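Local coordinates for flagellar protein (Xanthomonas campestris pv. campestris, PDB 3C12), which is probably required for flagellar hook formation, the full-length protein being a hook-capping protein that may act as a scaffold, of which this is the C-terminal piece, at residues His12-Pro17 with Leu121-Leu126; Ala19-Asp24 with Val66-Asp71; Thr90-Asp93 with Ala97-Lys100; Ala102-Ala107 with Asn133-Ser138. One frame throughout, in Å; residues are numbered along the deposited sequence.

How the interactions relate
Interactions 1 and 2 are buried and wholly apolar across their segments, each joining strands that face each other without pairing. Interaction 1 lies in the Tudor-like part and interaction 2 in the Ig-like part; they touch where Leu-126 and Gly-125 meet Gln-20 to Ala-22. Interaction 3, about 18 Å from the chain centre, is instead a backbone-bonded hairpin end, partly buried. Interaction 4 is also partly buried, setting the C-terminal tail on the same strand 98-115 that interaction 3 uses further back. It mixes a tyrosine-leucine contact with charged groups and is tied to interaction 1 through Asn-13 and Leu-15. All four come within reach of the second subunit, interaction 1 through Pro-17 alone.

Interaction 1. Residues His12-Pro17 with Leu121-Leu126; sequences HNVLVP and LNLTGL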
loop_
_atom_site.group_PDB
_atom_site.type_symbol
_atom_site.label_atom_id
_atom_site.label_comp_id
_atom_site.label_asym_id
_atom_site.label_seq_id
_atom_site.Cartn_x
_atom_site.Cartn_y
_atom_site.Cartn_z
ATOM N N HIS A 12 15.475 15.455 -1.749
ATOM C CA HIS A 12 14.920 14.803 -2.923
ATOM C C HIS A 12 13.517 14.263 -2.659
ATOM O O HIS A 12 12.961 14.462 -1.574
ATOM C CB HIS A 12 15.848 13.674 -3.369
ATOM C CG HIS A 12 17.165 14.154 -3.901
ATOM N ND1 HIS A 12 18.158 13.294 -4.317
ATOM C CD2 HIS A 12 17.638 15.406 -4.108
ATOM C CE1 HIS A 12 19.187 13.995 -4.759
ATOM N NE2 HIS A 12 18.897 15.279 -4.643
ATOM N N ASN A 13 12.945 13.597 -3.661
ATOM C CA ASN A 13 11.610 13.013 -3.553
ATOM C C ASN A 13 11.696 11.501 -3.571
ATOM O O ASN A 13 12.568 10.920 -4.211
ATOM C CB ASN A 13 10.707 13.501 -4.693
ATOM C CG ASN A 13 9.995 14.798 -4.356
ATOM O OD1 ASN A 13 10.617 15.773 -3.945
ATOM N ND2 ASN A 13 8.685 14.814 -4.531
ATOM N N VAL A 14 10.790 10.863 -2.849
ATOM C CA VAL A 14 10.777 9.416 -2.785
ATOM C C VAL A 14 9.382 8.874 -3.014
ATOM O O VAL A 14 8.387 9.593 -2.905
ATOM C CB VAL A 14 11.277 8.904 -1.412
ATOM C CG1 VAL A 14 12.725 9.302 -1.207
ATOM C CG2 VAL A 14 10.404 9.460 -0.295
ATOM N N LEU A 15 9.328 7.594 -3.348
ATOM C CA LEU A 15 8.071 6.918 -3.570
ATOM C C LEU A 15 7.947 5.880 -2.486
ATOM O O LEU A 15 8.766 4.974 -2.384
ATOM C CB LEU A 15 8.042 6.253 -4.946
ATOM C CG LEU A 15 7.476 7.095 -6.091
ATOM C CD1 LEU A 15 8.210 8.417 -6.179
ATOM C CD2 LEU A 15 7.605 6.327 -7.386
ATOM N N VAL A 16 6.922 6.032 -1.665
ATOM C CA VAL A 16 6.679 5.103 -0.582
ATOM C C VAL A 16 5.238 4.627 -0.621
ATOM O O VAL A 16 4.345 5.341 -1.072
ATOM C CB VAL A 16 6.948 5.767 0.783
ATOM C CG1 VAL A 16 8.414 6.116 0.907
ATOM C CG2 VAL A 16 6.103 7.019 0.923
ATOM N N PRO A 17 5.001 3.392 -0.172
ATOM C CA PRO A 17 3.656 2.816 -0.147
ATOM C C PRO A 17 2.817 3.604 0.847
ATOM O O PRO A 17 3.155 3.673 2.024
ATOM C CB PRO A 17 3.903 1.388 0.326
ATOM C CG PRO A 17 5.275 1.103 -0.165
ATOM C CD PRO A 17 6.008 2.373 0.157
ATOM N N LEU A 121 12.833 8.930 7.681
ATOM C CA LEU A 121 12.693 10.048 6.762
ATOM C C LEU A 121 11.485 10.840 7.203
ATOM O O LEU A 121 10.454 10.272 7.572
ATOM C CB LEU A 121 12.460 9.572 5.330
ATOM C CG LEU A 121 13.295 8.420 4.795
ATOM C CD1 LEU A 121 13.176 8.405 3.279
ATOM C CD2 LEU A 121 14.744 8.588 5.207
ATOM N N ASN A 122 11.621 12.156 7.167
ATOM C CA ASN A 122 10.536 13.039 7.549
ATOM C C ASN A 122 9.984 13.561 6.244
ATOM O O ASN A 122 10.531 14.484 5.635
ATOM C CB ASN A 122 11.078 14.152 8.440
ATOM C CG ASN A 122 11.863 13.598 9.610
ATOM O OD1 ASN A 122 11.360 12.765 10.368
ATOM N ND2 ASN A 122 13.113 14.038 9.753
ATOM N N LEU A 123 8.910 12.912 5.810
ATOM C CA LEU A 123 8.247 13.229 4.559
ATOM C C LEU A 123 7.262 14.370 4.719
ATOM O O LEU A 123 6.370 14.327 5.566
ATOM C CB LEU A 123 7.545 11.981 4.044
ATOM C CG LEU A 123 8.464 10.761 4.004
ATOM C CD1 LEU A 123 7.651 9.552 3.608
ATOM C CD2 LEU A 123 9.620 10.985 3.025
ATOM N N THR A 124 7.439 15.396 3.894
ATOM C CA THR A 124 6.593 16.571 3.933
ATOM C C THR A 124 5.148 16.229 3.607
ATOM O O THR A 124 4.852 15.693 2.538
ATOM C CB THR A 124 7.087 17.625 2.947
ATOM O OG1 THR A 124 8.499 17.809 3.123
ATOM C CG2 THR A 124 6.372 18.946 3.184
ATOM N N GLY A 125 4.263 16.544 4.550
ATOM C CA GLY A 125 2.852 16.273 4.389
ATOM C C GLY A 125 2.416 14.921 4.934
ATOM O O GLY A 125 1.483 14.835 5.741
ATOM N N LEU A 126 3.094 13.861 4.492
ATOM C CA LEU A 126 2.764 12.506 4.907
ATOM C C LEU A 126 3.159 12.215 6.327
ATOM O O LEU A 126 2.369 11.684 7.096
ATOM C CB LEU A 126 3.435 11.489 3.993
ATOM C CG LEU A 126 2.862 11.422 2.583
ATOM C CD1 LEU A 126 3.675 10.465 1.741
ATOM C CD2 LEU A 126 1.416 10.977 2.654
#
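Leu-123 meets Val-14 and Val-16 with the two prongs of its isobutyl fork, one methyl for each valine. The approaches differ. Toward Val-14 the leucine crosses at about a right angle, and its CD2 rests 3.7 Å from Val-14 CG2. Toward Val-16 the two side chains reach out tip to tip, with Leu-123 CD1 at 4.0 Å from Val-16 CG2. Both valines use the same branch because they share one rotamer: CG1 stands anti to the carbonyl carbon, and CG2 sits between the backbone N and the carbonyl carbon, facing the leucine. On the other side, Leu-123 has CG anti to its own carbonyl carbon (chi1 -51°); with chi2 near 180°, CD1 runs straight on toward Val-16 while CD2 branches aside to Val-14. Leu-126 joins at one end, its CD1 lying 4.3 Å from Val-16 CG2.

The strands themselves stay well apart; the CA atoms of Val-14 and Leu-123 are 8.7 Å from each other. Neither strand pairs with the other. Each pairs antiparallel with strand 98-115, so the valines and leucines face one another inside the curled sheet of the Tudor-like part. Val-134, in the loop after strand 127-130, packs on Val-14, while Ser-129 of that strand touches both Val-16 and Leu-123.

No hydrogen bond spans the segments, and every touching atom is a methyl carbon. The contact therefore imposes no directional demand: it probably holds through exclusion of water and the fit of branched side chains, with strand 98-115 supplying the polar backbone pairing for both sides.

Interaction 2. Residues Ala19-Asp24 with Val66-Asp71; sequences AQVAID and VSFAWD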
loop_
_atom_site.group_PDB
_atom_site.type_symbol
_atom_site.label_atom_id
_atom_site.label_comp_id
_atom_site.label_asym_id
_atom_site.label_seq_id
_atom_site.Cartn_x
_atom_site.Cartn_y
_atom_site.Cartn_z
ATOM N N ALA A 19 -1.441 4.684 1.898
ATOM C CA ALA A 19 -2.869 4.535 1.667
ATOM C C ALA A 19 -3.500 5.913 1.577
ATOM O O ALA A 19 -4.677 6.043 1.264
ATOM C CB ALA A 19 -3.507 3.745 2.792
ATOM N N GLN A 20 -2.716 6.945 1.857
ATOM C CA GLN A 20 -3.221 8.305 1.787
ATOM C C GLN A 20 -2.226 9.252 1.137
ATOM O O GLN A 20 -1.051 8.937 1.000
ATOM C CB GLN A 20 -3.623 8.808 3.186
ATOM C CG GLN A 20 -2.626 8.552 4.306
ATOM C CD GLN A 20 -3.161 8.948 5.681
ATOM O OE1 GLN A 20 -4.250 8.539 6.075
ATOM N NE2 GLN A 20 -2.387 9.737 6.415
ATOM N N VAL A 21 -2.723 10.404 0.708
ATOM C CA VAL A 21 -1.897 11.424 0.073
ATOM C C VAL A 21 -2.117 12.716 0.845
ATOM O O VAL A 21 -3.072 12.832 1.600
ATOM C CB VAL A 21 -2.306 11.645 -1.397
ATOM C CG1 VAL A 21 -2.185 10.348 -2.171
ATOM C CG2 VAL A 21 -3.723 12.157 -1.468
ATOM N N ALA A 22 -1.243 13.693 0.671
ATOM C CA ALA A 22 -1.418 14.935 1.403
ATOM C C ALA A 22 -1.270 16.168 0.526
ATOM O O ALA A 22 -0.553 16.151 -0.478
ATOM C CB ALA A 22 -0.432 14.996 2.559
ATOM N N ILE A 23 -1.974 17.232 0.900
ATOM C CA ILE A 23 -1.894 18.488 0.170
ATOM C C ILE A 23 -1.774 19.651 1.137
ATOM O O ILE A 23 -2.310 19.613 2.248
ATOM C CB ILE A 23 -3.137 18.753 -0.707
ATOM C CG1 ILE A 23 -4.405 18.520 0.113
ATOM C CG2 ILE A 23 -3.075 17.920 -1.965
ATOM C CD1 ILE A 23 -5.667 18.998 -0.568
ATOM N N ASP A 24 -1.043 20.674 0.711
ATOM C CA ASP A 24 -0.879 21.883 1.496
ATOM C C ASP A 24 -2.034 22.772 1.044
ATOM O O ASP A 24 -3.128 22.272 0.763
ATOM C CB ASP A 24 0.466 22.547 1.191
ATOM C CG ASP A 24 0.747 22.657 -0.297
ATOM O OD1 ASP A 24 1.742 23.317 -0.660
ATOM O OD2 ASP A 24 -0.012 22.081 -1.104
ATOM N N VAL A 66 1.745 3.070 -13.741
ATOM C CA VAL A 66 0.771 4.068 -14.145
ATOM C C VAL A 66 0.763 5.162 -13.075
ATOM O O VAL A 66 0.637 4.878 -11.889
ATOM C CB VAL A 66 -0.631 3.449 -14.284
ATOM C CG1 VAL A 66 -1.617 4.506 -14.769
ATOM C CG2 VAL A 66 -0.588 2.278 -15.251
ATOM N N SER A 67 0.915 6.410 -13.505
ATOM C CA SER A 67 0.948 7.549 -12.593
ATOM C C SER A 67 -0.419 8.173 -12.380
ATOM O O SER A 67 -1.332 7.981 -13.177
ATOM C CB SER A 67 1.889 8.626 -13.131
ATOM O OG SER A 67 3.170 8.092 -13.415
ATOM N N PHE A 68 -0.547 8.933 -11.299
ATOM C CA PHE A 68 -1.796 9.610 -10.977
ATOM C C PHE A 68 -1.467 10.972 -10.389
ATOM O O PHE A 68 -0.372 11.181 -9.869
ATOM C CB PHE A 68 -2.620 8.787 -9.975
ATOM C CG PHE A 68 -2.071 8.786 -8.572
ATOM C CD1 PHE A 68 -2.210 9.900 -7.754
ATOM C CD2 PHE A 68 -1.415 7.670 -8.070
ATOM C CE1 PHE A 68 -1.706 9.900 -6.465
ATOM C CE2 PHE A 68 -0.909 7.664 -6.782
ATOM C CZ PHE A 68 -1.054 8.782 -5.979
ATOM N N ALA A 69 -2.414 11.898 -10.471
ATOM C CA ALA A 69 -2.206 13.235 -9.938
ATOM C C ALA A 69 -3.520 13.899 -9.558
ATOM O O ALA A 69 -4.432 14.009 -10.375
ATOM C CB ALA A 69 -1.462 14.092 -10.950
ATOM N N TRP A 70 -3.615 14.331 -8.306
ATOM C CA TRP A 70 -4.809 14.999 -7.825
ATOM C C TRP A 70 -4.470 16.467 -7.644
ATOM O O TRP A 70 -3.462 16.805 -7.026
ATOM C CB TRP A 70 -5.279 14.391 -6.500
ATOM C CG TRP A 70 -6.491 15.065 -5.942
ATOM C CD1 TRP A 70 -7.577 15.504 -6.641
ATOM C CD2 TRP A 70 -6.749 15.372 -4.567
ATOM N NE1 TRP A 70 -8.493 16.067 -5.789
ATOM C CE2 TRP A 70 -8.011 15.999 -4.510
ATOM C CE3 TRP A 70 -6.037 15.179 -3.378
ATOM C CZ2 TRP A 70 -8.577 16.436 -3.309
ATOM C CZ3 TRP A 70 -6.602 15.615 -2.183
ATOM C CH2 TRP A 70 -7.860 16.235 -2.160
ATOM N N ASP A 71 -5.313 17.331 -8.206
ATOM C CA ASP A 71 -5.122 18.773 -8.129
ATOM C C ASP A 71 -5.576 19.366 -6.798
ATOM O O ASP A 71 -5.488 20.571 -6.588
ATOM C CB ASP A 71 -5.863 19.462 -9.275
ATOM C CG ASP A 71 -7.263 18.942 -9.449
ATOM O OD1 ASP A 71 -7.896 18.617 -8.427
ATOM O OD2 ASP A 71 -7.732 18.862 -10.601
#
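Ile-23 and Trp-70 make the close part of this contact, their side chains crossing at about a right angle. The isoleucine reaches the six-membered part of the indole with its last carbon: CD1 is 3.9 Å from Trp-70 CZ3, and it lies just as near CH2. It gets there because chi1 of Ile-23 (48°) places CG1 between the backbone N and the carbonyl carbon, and an extended chi2 carries CD1 onward. Trp-70 comes to meet it with CG anti to its own N (chi1 179°). Beside this pair Val-21 sits a little further off, dividing its methyls between two rings: CG2 is 4.3 Å from Trp-70 CE3, and CG1 is 4.3 Å from Phe-68 CZ. All three approaches to the rings are oblique.

The opposite flank of strand 66-70 is quite different. Ser-67 and Ala-69 are exposed and take no part, as are Asp-24 and Asp-71 beyond the strand ends. Trp-70 keeps its polar edge out of the apolar contact, giving its NE1 hydrogen to Thr-73 O.

Strands 20-23 and 66-70 pass 9.8 Å apart at 44°, the spacing of two layers that face each other across the interior of the Ig-like domain. Strand 20-23 pairs with strand 83-93, and strand 64-70 with strand 29-35. Around the contact Tyr-85 of strand 83-93 meets Trp-70 edge-to-face, Phe-43 of strand 39-46 meets Phe-68, and Ala-29 of strand 29-35 packs against both Val-21 and Ile-23.

Interaction 3. Residues Thr90-Asp93 with Ala97-Lys100; sequences TQTD and AKSK
Asp-93 turns its carboxylate toward Ala-97 by holding CG between its backbone N and carbonyl carbon (chi1 61°), so that OD2 accepts the Ala-97 N-H at 2.8 Å. This closes the end of a beta hairpin formed by strands 83-93 and 98-115. The same two residues are joined a second time, Asp-93 N donating to Ala-97 O at 3.1 Å.

Further along, Gln-91 and Ser-99 form the antiparallel hydrogen-bonded pair: Gln-91 N to Ser-99 O is 2.6 Å, and Ser-99 N to Gln-91 O is 2.9 Å. On either side of it lie the non-hydrogen-bonded pairs Thr-90 with Lys-100 and Thr-92 with Lys-98. Thr-92 and Lys-98 run side by side, pointing the same way. Thr-90 extends CG2, which is anti to its N, toward the Ser-99 carbonyl, 3.4 Å from O.

The other edge of strand 83-93 is occupied by strand 39-46, and Lys-98 to Lys-100 pack on the second subunit, Lys-100 NZ having a weak hydrogen bond to Thr-88 OG1 of the second subunit. At the hairpin end, Ala-97 N approaches Asp-93 OD2 from the syn side, 35° out of the carboxylate plane.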
loop_
_atom_site.group_PDB
_atom_site.type_symbol
_atom_site.label_atom_id
_atom_site.label_comp_id
_atom_site.label_asym_id
_atom_site.label_seq_id
_atom_site.Cartn_x
_atom_site.Cartn_y
_atom_site.Cartn_z
ATOM N N THR A 90 -8.283 1.256 -8.114
ATOM C CA THR A 90 -8.907 0.060 -8.641
ATOM C C THR A 90 -8.678 -0.044 -10.125
ATOM O O THR A 90 -8.955 0.883 -10.888
ATOM C CB THR A 90 -10.397 0.051 -8.399
ATOM O OG1 THR A 90 -10.653 0.355 -7.024
ATOM C CG2 THR A 90 -10.969 -1.329 -8.748
ATOM N N GLN A 91 -8.174 -1.199 -10.521
ATOM C CA GLN A 91 -7.887 -1.472 -11.911
ATOM C C GLN A 91 -9.056 -2.211 -12.530
ATOM O O GLN A 91 -9.753 -2.983 -11.872
ATOM C CB GLN A 91 -6.628 -2.335 -12.017
ATOM C CG GLN A 91 -6.107 -2.531 -13.421
ATOM C CD GLN A 91 -5.247 -3.769 -13.544
ATOM O OE1 GLN A 91 -5.763 -4.884 -13.566
ATOM N NE2 GLN A 91 -3.928 -3.583 -13.618
ATOM N N THR A 92 -9.261 -1.944 -13.809
ATOM C CA THR A 92 -10.305 -2.572 -14.602
ATOM C C THR A 92 -9.603 -2.882 -15.915
ATOM O O THR A 92 -9.155 -1.972 -16.608
ATOM C CB THR A 92 -11.468 -1.608 -14.878
ATOM O OG1 THR A 92 -12.084 -1.217 -13.642
ATOM C CG2 THR A 92 -12.492 -2.276 -15.773
ATOM N N ASP A 93 -9.472 -4.157 -16.249
ATOM C CA ASP A 93 -8.803 -4.520 -17.495
ATOM C C ASP A 93 -9.784 -4.544 -18.661
ATOM O O ASP A 93 -10.988 -4.334 -18.482
ATOM C CB ASP A 93 -8.133 -5.895 -17.360
ATOM C CG ASP A 93 -9.132 -7.015 -17.060
ATOM O OD1 ASP A 93 -8.677 -8.097 -16.632
ATOM O OD2 ASP A 93 -10.360 -6.824 -17.251
ATOM N N ALA A 97 -12.712 -7.054 -15.684
ATOM C CA ALA A 97 -12.268 -7.630 -14.411
ATOM C C ALA A 97 -11.650 -6.544 -13.513
ATOM O O ALA A 97 -10.747 -5.809 -13.942
ATOM C CB ALA A 97 -11.256 -8.729 -14.670
ATOM N N LYS A 98 -12.136 -6.452 -12.274
ATOM C CA LYS A 98 -11.652 -5.449 -11.320
ATOM C C LYS A 98 -10.650 -5.964 -10.295
ATOM O O LYS A 98 -10.699 -7.120 -9.892
ATOM C CB LYS A 98 -12.815 -4.848 -10.536
ATOM C CG LYS A 98 -13.759 -3.970 -11.299
ATOM C CD LYS A 98 -14.774 -3.374 -10.318
ATOM C CE LYS A 98 -15.855 -2.597 -11.037
ATOM N NZ LYS A 98 -15.287 -1.727 -12.119
ATOM N N SER A 99 -9.755 -5.083 -9.863
ATOM C CA SER A 99 -8.768 -5.427 -8.845
ATOM C C SER A 99 -8.199 -4.182 -8.147
ATOM O O SER A 99 -8.100 -3.104 -8.740
ATOM C CB SER A 99 -7.633 -6.275 -9.443
ATOM O OG SER A 99 -6.882 -5.560 -10.402
ATOM N N LYS A 100 -7.856 -4.334 -6.871
ATOM C CA LYS A 100 -7.284 -3.239 -6.094
ATOM C C LYS A 100 -5.773 -3.280 -6.242
ATOM O O LYS A 100 -5.158 -4.333 -6.118
ATOM C CB LYS A 100 -7.675 -3.362 -4.614
ATOM C CG LYS A 100 -8.633 -2.268 -4.131
ATOM C CD LYS A 100 -9.134 -2.486 -2.684
ATOM C CE LYS A 100 -8.059 -2.238 -1.590
ATOM N NZ LYS A 100 -7.653 -0.800 -1.342
#

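Interaction 4. Residues Ala102-Ala107 with Asn133-Ser138; sequences ATYVDA and NVLRVS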
loop_
_atom_site.group_PDB
_atom_site.type_symbol
_atom_site.label_atom_id
_atom_site.label_comp_id
_atom_site.label_asym_id
_atom_site.label_seq_id
_atom_site.Cartn_x
_atom_site.Cartn_y
_atom_site.Cartn_z
ATOM N N ALA A 102 -1.878 -1.556 -5.207
ATOM C CA ALA A 102 -1.162 -0.851 -4.144
ATOM C C ALA A 102 -0.749 0.527 -4.617
ATOM O O ALA A 102 -0.239 0.683 -5.717
ATOM C CB ALA A 102 0.064 -1.634 -3.733
ATOM N N THR A 103 -0.965 1.529 -3.779
ATOM C CA THR A 103 -0.611 2.894 -4.134
ATOM C C THR A 103 0.723 3.330 -3.543
ATOM O O THR A 103 1.018 3.056 -2.381
ATOM C CB THR A 103 -1.699 3.880 -3.666
ATOM O OG1 THR A 103 -2.217 3.453 -2.402
ATOM C CG2 THR A 103 -2.828 3.945 -4.666
ATOM N N TYR A 104 1.531 4.000 -4.361
ATOM C CA TYR A 104 2.827 4.511 -3.928
ATOM C C TYR A 104 2.787 6.003 -4.118
ATOM O O TYR A 104 2.589 6.498 -5.225
ATOM C CB TYR A 104 3.981 3.909 -4.744
ATOM C CG TYR A 104 4.035 2.400 -4.665
ATOM C CD1 TYR A 104 3.151 1.617 -5.416
ATOM C CD2 TYR A 104 4.904 1.755 -3.786
ATOM C CE1 TYR A 104 3.125 0.226 -5.288
ATOM C CE2 TYR A 104 4.886 0.361 -3.648
ATOM C CZ TYR A 104 3.991 -0.398 -4.400
ATOM O OH TYR A 104 3.924 -1.774 -4.250
ATOM N N VAL A 105 2.970 6.723 -3.024
ATOM C CA VAL A 105 2.915 8.169 -3.069
ATOM C C VAL A 105 4.268 8.824 -3.161
ATOM O O VAL A 105 5.234 8.381 -2.530
ATOM C CB VAL A 105 2.210 8.715 -1.828
ATOM C CG1 VAL A 105 2.155 10.219 -1.882
ATOM C CG2 VAL A 105 0.832 8.123 -1.735
ATOM N N ASP A 106 4.329 9.888 -3.955
ATOM C CA ASP A 106 5.561 10.636 -4.096
ATOM C C ASP A 106 5.548 11.791 -3.096
ATOM O O ASP A 106 4.564 12.533 -3.008
ATOM C CB ASP A 106 5.718 11.182 -5.508
ATOM C CG ASP A 106 6.982 12.019 -5.660
ATOM O OD1 ASP A 106 6.994 13.177 -5.171
ATOM O OD2 ASP A 106 7.967 11.512 -6.243
ATOM N N ALA A 107 6.644 11.939 -2.353
ATOM C CA ALA A 107 6.744 12.980 -1.347
ATOM C C ALA A 107 8.162 13.456 -1.162
ATOM O O ALA A 107 9.115 12.688 -1.306
ATOM C CB ALA A 107 6.214 12.471 -0.016
ATOM N N ASN A 133 11.055 1.466 3.672
ATOM C CA ASN A 133 9.728 1.479 3.100
ATOM C C ASN A 133 9.814 2.225 1.791
ATOM O O ASN A 133 8.850 2.279 1.042
ATOM C CB ASN A 133 8.732 2.183 4.023
ATOM C CG ASN A 133 8.383 1.362 5.247
ATOM O OD1 ASN A 133 7.277 1.450 5.761
ATOM N ND2 ASN A 133 9.330 0.567 5.725
ATOM N N VAL A 134 10.980 2.799 1.506
ATOM C CA VAL A 134 11.150 3.540 0.263
ATOM C C VAL A 134 11.186 2.602 -0.939
ATOM O O VAL A 134 11.860 1.574 -0.920
ATOM C CB VAL A 134 12.438 4.387 0.270
ATOM C CG1 VAL A 134 12.496 5.260 -0.987
ATOM C CG2 VAL A 134 12.477 5.249 1.517
ATOM N N LEU A 135 10.442 2.964 -1.979
ATOM C CA LEU A 135 10.379 2.168 -3.194
ATOM C C LEU A 135 11.500 2.597 -4.139
ATOM O O LEU A 135 12.093 1.769 -4.830
ATOM C CB LEU A 135 9.007 2.341 -3.868
ATOM C CG LEU A 135 8.669 1.566 -5.162
ATOM C CD1 LEU A 135 9.212 2.293 -6.392
ATOM C CD2 LEU A 135 9.221 0.138 -5.071
ATOM N N ARG A 136 11.794 3.893 -4.159
ATOM C CA ARG A 136 12.842 4.420 -5.013
ATOM C C ARG A 136 12.809 5.938 -5.000
ATOM O O ARG A 136 11.803 6.538 -4.621
ATOM C CB ARG A 136 12.663 3.935 -6.454
ATOM C CG ARG A 136 11.521 4.601 -7.205
ATOM C CD ARG A 136 11.719 4.444 -8.698
ATOM N NE ARG A 136 10.708 5.133 -9.496
ATOM C CZ ARG A 136 9.607 4.559 -9.973
ATOM N NH1 ARG A 136 9.363 3.271 -9.733
ATOM N NH2 ARG A 136 8.755 5.275 -10.700
ATOM N N VAL A 137 13.906 6.556 -5.428
ATOM C CA VAL A 137 13.985 8.013 -5.470
ATOM C C VAL A 137 13.506 8.514 -6.809
ATOM O O VAL A 137 14.283 8.556 -7.763
ATOM C CB VAL A 137 15.431 8.539 -5.296
ATOM C CG1 VAL A 137 15.419 10.077 -5.274
ATOM C CG2 VAL A 137 16.054 7.978 -4.029
ATOM N N SER A 138 12.236 8.889 -6.890
ATOM C CA SER A 138 11.688 9.410 -8.146
ATOM C C SER A 138 10.768 10.606 -7.897
ATOM O O SER A 138 10.412 10.832 -6.718
ATOM C CB SER A 138 10.922 8.304 -8.915
ATOM O OG SER A 138 11.802 7.420 -9.617
ATOM O OXT SER A 138 10.413 11.296 -8.884
#
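Tyr-104 and Leu-135 touch first, crossing at about a right angle: ring carbon CD2 of Tyr-104 is 4.0 Å from Leu-135 CG, and Leu-135 CB is only slightly further. Leu-135 carries CG anti to its N (chi1 -178°), which swings the isobutyl group toward the ring. The second point is polar. Asp-106 brings its carboxylate near the C-terminal carboxylate of Ser-138, with Asp-106 OD2 2.6 Å from Ser-138 O. Ser-138 OXT lies 3.6 Å from the same Asp-106 OD2, a neighbour of like charge. The other oxygen, OD1, probably accepts a hydrogen bond from Asn-13 ND2 and has a long, weak ion pair with Lys-30.

Strand 98-115, on which Tyr-104 and Asp-106 lie, is the long strand common to both parts of the fold, pairing with strand 29-35 of the Ig-like domain and with strands 13-17 and 118-123 of the Tudor-like part. The tail 133-138 has no regular structure and follows strand 13-17, bonding through the backbone to Leu-15.

Within the tail, Arg-136 NE donates to Ser-138 OG, which lies in the guanidinium plane at its edge. Arg-136 NH1 is in turn held by a salt bridge to Glu-65, and Asn-133 of the second subunit packs on both Tyr-104 and Leu-135.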